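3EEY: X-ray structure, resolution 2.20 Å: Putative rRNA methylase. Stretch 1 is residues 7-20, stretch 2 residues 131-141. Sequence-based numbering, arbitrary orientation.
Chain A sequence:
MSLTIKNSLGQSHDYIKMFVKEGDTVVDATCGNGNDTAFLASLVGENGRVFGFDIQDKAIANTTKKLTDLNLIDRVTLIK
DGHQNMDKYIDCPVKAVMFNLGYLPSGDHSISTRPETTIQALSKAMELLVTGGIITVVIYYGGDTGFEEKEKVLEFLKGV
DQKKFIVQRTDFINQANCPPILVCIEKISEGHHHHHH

Stretch 1 (7-20) NSLGQSHDYIKMFV
Stretch 2, residues 131-141: TGGIITVVIYY

A helix begins at Ser8 and runs toward Phe19. It packs along a strand of the same chain that runs through Ile134 to Ile139. The two run almost exactly antiparallel, with 174° between their N-to-C directions and 8.6 Å between the axes at closest approach. The register is set by three CA pairs: Leu9 CA to Val138 CA 6.3 Å, Ser12 CA to Thr136 CA 5.9 Å, and Phe19 CA to Gly133 CA 6.9 Å.

The backbone is regular in both segments. From Ser8 to Met18 phi runs from -55 to -70 and psi from -34 to -48; Phe19 departs at -107/-33. Asn7, at -71/174, precedes the helix and caps it: Asn7 OD1 accepts from Gly10 N at 3.0 Å, with chi1 in p. The i+4 bonds include Ser12 N to Ser8 O at 2.9 Å and Ile16 N to Ser12 O at 3.0 Å. On the strand, phi/psi is -132/142 at Ile134, -109/138 at Thr136 and -91/116 at Val138. Side chains alternate. Ile134, Thr136 and Val138 point toward the helix; Ile135, Val137 and Ile139 point away. Gly132 has phi/psi 81/11, a positive phi that favours glycine, where the chain turns a corner at Thr131 and Gly132.

The contact buries 509 Å², both sides summed. Apolar side chains pack around Ile134 (chi1 t, chi2 126°), the most covered residue. Ile134 CG2 lies 3.7 Å from Phe19 CG and 3.8 Å from Ile16 CD1. Ile16 is m at both chi1 and chi2; its CB points sideways, but the end of the chain comes nearer, so that Ile16 CD1 also reaches Thr136 CG2 at 3.8 Å. Tyr15 CB is 4.1 Å from Thr136 CG2. Val138 CG2 (chi1 t) packs against Ser12 CB at 3.8 Å and Leu9 CA at 4.2 Å.

Aromatic contacts centre on Phe19 (chi1 m, chi2 -100°). Ile134 CB sits 4.0 Å from the ring centroid of Phe19 and 11° off the ring normal, a CH-pi contact over the face. Gly132 O approaches the ring edge, 3.1 Å from Phe19 CD1. The ring therefore meets a side chain on its face and a carbonyl at its edge.

Polar groups do not bond across the contact. Ser12 OG (chi1 p) donates to Leu9 O at 2.6 Å, within its own helix. Thr136 OG1 (chi1 p) is 4.0 Å from Ser12 CB. Leu9 CD2 (t, p) lies 4.0 Å from Tyr140 OH (chi1 m), a van der Waals contact with a polar atom. Ser8 OG is hydrogen-bonded elsewhere in the structure. No hydrogen bond links the two stretches.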

# COMPACT_ATOMS: atom_id res chain seq x y z
N ASN A 7 3.90 7.40 5.87
CA ASN A 7 4.30 6.19 6.57
C ASN A 7 3.09 5.33 6.94
O ASN A 7 1.95 5.75 6.74
CB ASN A 7 5.16 6.51 7.80
CG ASN A 7 4.42 7.32 8.87
OD1 ASN A 7 3.24 7.63 8.75
ND2 ASN A 7 5.14 7.65 9.93
N SER A 8 3.34 4.14 7.49
CA SER A 8 2.28 3.19 7.83
C SER A 8 1.22 3.78 8.75
O SER A 8 0.02 3.66 8.47
CB SER A 8 2.89 1.94 8.45
OG SER A 8 3.68 1.26 7.49
N LEU A 9 1.65 4.46 9.81
CA LEU A 9 0.75 5.15 10.72
C LEU A 9 -0.18 6.15 10.03
O LEU A 9 -1.38 6.15 10.27
CB LEU A 9 1.54 5.85 11.83
CG LEU A 9 0.76 6.55 12.94
CD1 LEU A 9 -0.14 5.60 13.74
CD2 LEU A 9 1.71 7.28 13.87
N GLY A 10 0.38 6.99 9.16
CA GLY A 10 -0.40 7.94 8.38
C GLY A 10 -1.33 7.30 7.37
O GLY A 10 -2.44 7.79 7.16
N GLN A 11 -0.87 6.21 6.76
CA GLN A 11 -1.65 5.46 5.78
C GLN A 11 -2.84 4.69 6.38
O GLN A 11 -3.89 4.59 5.73
CB GLN A 11 -0.75 4.50 5.01
CG GLN A 11 0.10 5.17 3.95
CD GLN A 11 0.69 4.19 2.99
OE1 GLN A 11 -0.02 3.39 2.37
NE2 GLN A 11 2.01 4.24 2.84
N SER A 12 -2.67 4.18 7.61
CA SER A 12 -3.78 3.55 8.35
C SER A 12 -4.98 4.48 8.51
O SER A 12 -6.12 4.08 8.28
CB SER A 12 -3.31 3.03 9.71
OG SER A 12 -2.99 4.08 10.61
N HIS A 13 -4.72 5.74 8.86
CA HIS A 13 -5.76 6.76 8.95
C HIS A 13 -6.44 7.05 7.60
O HIS A 13 -7.66 7.21 7.55
CB HIS A 13 -5.16 8.04 9.52
CG HIS A 13 -4.89 7.98 10.99
ND1 HIS A 13 -5.33 8.95 11.86
CD2 HIS A 13 -4.23 7.07 11.74
CE1 HIS A 13 -4.95 8.64 13.09
NE2 HIS A 13 -4.28 7.50 13.04
N ASP A 14 -5.64 7.12 6.53
CA ASP A 14 -6.15 7.30 5.17
C ASP A 14 -7.07 6.17 4.71
O ASP A 14 -8.10 6.43 4.08
CB ASP A 14 -5.00 7.47 4.17
CG ASP A 14 -4.35 8.85 4.24
OD1 ASP A 14 -4.79 9.71 5.03
OD2 ASP A 14 -3.39 9.08 3.47
N TYR A 15 -6.69 4.93 5.03
CA TYR A 15 -7.51 3.75 4.75
C TYR A 15 -8.80 3.73 5.55
O TYR A 15 -9.83 3.29 5.05
CB TYR A 15 -6.72 2.47 4.99
CG TYR A 15 -5.90 2.02 3.80
CD1 TYR A 15 -4.52 2.25 3.76
CD2 TYR A 15 -6.50 1.37 2.72
CE1 TYR A 15 -3.76 1.85 2.66
CE2 TYR A 15 -5.74 0.96 1.62
CZ TYR A 15 -4.37 1.20 1.60
OH TYR A 15 -3.62 0.80 0.51
N ILE A 16 -8.74 4.20 6.80
CA ILE A 16 -9.91 4.25 7.67
C ILE A 16 -10.91 5.31 7.18
O ILE A 16 -12.11 5.05 7.13
CB ILE A 16 -9.52 4.42 9.19
CG1 ILE A 16 -8.81 3.18 9.75
CG2 ILE A 16 -10.72 4.75 10.03
CD1 ILE A 16 -9.62 1.88 9.76
N LYS A 17 -10.40 6.49 6.81
CA LYS A 17 -11.20 7.56 6.21
C LYS A 17 -11.97 7.13 4.94
O LYS A 17 -13.10 7.58 4.73
CB LYS A 17 -10.33 8.78 5.88
CG LYS A 17 -10.18 9.81 6.99
CD LYS A 17 -8.83 10.52 6.94
CE LYS A 17 -8.48 11.08 5.55
NZ LYS A 17 -8.50 12.56 5.50
N MET A 18 -11.36 6.27 4.13
CA MET A 18 -11.99 5.67 2.93
C MET A 18 -13.23 4.85 3.24
O MET A 18 -14.17 4.81 2.45
CB MET A 18 -11.01 4.73 2.21
CG MET A 18 -10.01 5.34 1.23
SD MET A 18 -8.80 4.08 0.70
CE MET A 18 -9.74 3.15 -0.51
N PHE A 19 -13.23 4.19 4.39
CA PHE A 19 -14.22 3.17 4.69
C PHE A 19 -15.26 3.60 5.71
O PHE A 19 -16.41 3.17 5.65
CB PHE A 19 -13.51 1.91 5.19
CG PHE A 19 -12.92 1.06 4.10
CD1 PHE A 19 -13.60 -0.07 3.66
CD2 PHE A 19 -11.69 1.37 3.53
CE1 PHE A 19 -13.06 -0.87 2.66
CE2 PHE A 19 -11.15 0.58 2.53
CZ PHE A 19 -11.84 -0.55 2.09
N VAL A 20 -14.86 4.44 6.66
CA VAL A 20 -15.73 4.82 7.76
C VAL A 20 -16.56 6.05 7.41
O VAL A 20 -16.01 7.09 7.05
CB VAL A 20 -14.93 5.05 9.07
CG1 VAL A 20 -15.81 5.56 10.20
CG2 VAL A 20 -14.25 3.78 9.48
N THR A 131 -19.23 -7.05 5.66
CA THR A 131 -18.65 -7.14 4.33
C THR A 131 -18.35 -5.74 3.80
O THR A 131 -19.16 -4.83 3.95
CB THR A 131 -19.52 -7.93 3.32
OG1 THR A 131 -20.91 -7.78 3.66
CG2 THR A 131 -19.18 -9.39 3.38
N GLY A 132 -17.16 -5.57 3.23
CA GLY A 132 -16.68 -4.26 2.81
C GLY A 132 -16.10 -3.45 3.95
O GLY A 132 -15.85 -2.26 3.79
N GLY A 133 -15.89 -4.09 5.11
CA GLY A 133 -15.27 -3.46 6.27
C GLY A 133 -13.77 -3.66 6.29
O GLY A 133 -13.27 -4.50 5.56
N ILE A 134 -13.06 -2.91 7.13
CA ILE A 134 -11.59 -2.91 7.12
C ILE A 134 -10.96 -3.06 8.50
O ILE A 134 -11.48 -2.55 9.48
CB ILE A 134 -11.02 -1.67 6.35
CG1 ILE A 134 -9.51 -1.80 6.09
CG2 ILE A 134 -11.30 -0.35 7.11
CD1 ILE A 134 -9.10 -1.64 4.66
N ILE A 135 -9.86 -3.80 8.58
CA ILE A 135 -9.00 -3.79 9.75
C ILE A 135 -7.67 -3.24 9.29
O ILE A 135 -7.14 -3.67 8.27
CB ILE A 135 -8.79 -5.22 10.33
CG1 ILE A 135 -10.11 -5.81 10.82
CG2 ILE A 135 -7.76 -5.21 11.49
CD1 ILE A 135 -10.17 -7.32 10.79
N THR A 136 -7.14 -2.26 10.02
CA THR A 136 -5.76 -1.82 9.81
C THR A 136 -4.89 -2.26 10.99
O THR A 136 -5.31 -2.19 12.13
CB THR A 136 -5.65 -0.30 9.60
OG1 THR A 136 -6.08 0.38 10.78
CG2 THR A 136 -6.50 0.15 8.41
N VAL A 137 -3.69 -2.75 10.69
CA VAL A 137 -2.73 -3.20 11.69
C VAL A 137 -1.39 -2.51 11.43
O VAL A 137 -0.72 -2.79 10.44
CB VAL A 137 -2.54 -4.75 11.66
CG1 VAL A 137 -1.76 -5.24 12.86
CG2 VAL A 137 -3.88 -5.47 11.58
N VAL A 138 -1.02 -1.57 12.30
CA VAL A 138 0.31 -0.98 12.24
C VAL A 138 1.21 -1.83 13.15
O VAL A 138 0.98 -1.92 14.34
CB VAL A 138 0.32 0.52 12.63
CG1 VAL A 138 1.72 1.11 12.48
CG2 VAL A 138 -0.65 1.31 11.77
N ILE A 139 2.21 -2.47 12.56
CA ILE A 139 3.08 -3.37 13.30
C ILE A 139 4.41 -2.69 13.57
O ILE A 139 5.15 -2.35 12.65
CB ILE A 139 3.34 -4.70 12.53
CG1 ILE A 139 2.02 -5.43 12.23
CG2 ILE A 139 4.29 -5.61 13.32
CD1 ILE A 139 2.14 -6.59 11.25
N TYR A 140 4.70 -2.47 14.85
CA TYR A 140 6.01 -2.00 15.29
C TYR A 140 6.81 -3.18 15.79
O TYR A 140 6.27 -4.10 16.40
CB TYR A 140 5.90 -0.99 16.41
CG TYR A 140 5.19 0.28 16.05
CD1 TYR A 140 5.91 1.44 15.75
CD2 TYR A 140 3.80 0.35 16.03
CE1 TYR A 140 5.25 2.63 15.43
CE2 TYR A 140 3.14 1.53 15.71
CZ TYR A 140 3.87 2.66 15.40
OH TYR A 140 3.21 3.83 15.09
N TYR A 141 8.11 -3.12 15.56
CA TYR A 141 9.00 -4.24 15.85
C TYR A 141 10.40 -3.69 16.04
O TYR A 141 10.62 -2.49 15.93
CB TYR A 141 8.94 -5.29 14.73
CG TYR A 141 9.33 -4.81 13.34
CD1 TYR A 141 8.55 -3.87 12.66
CD2 TYR A 141 10.45 -5.32 12.69
CE1 TYR A 141 8.89 -3.43 11.41
CE2 TYR A 141 10.80 -4.89 11.42
CZ TYR A 141 10.01 -3.94 10.78
OH TYR A 141 10.34 -3.49 9.51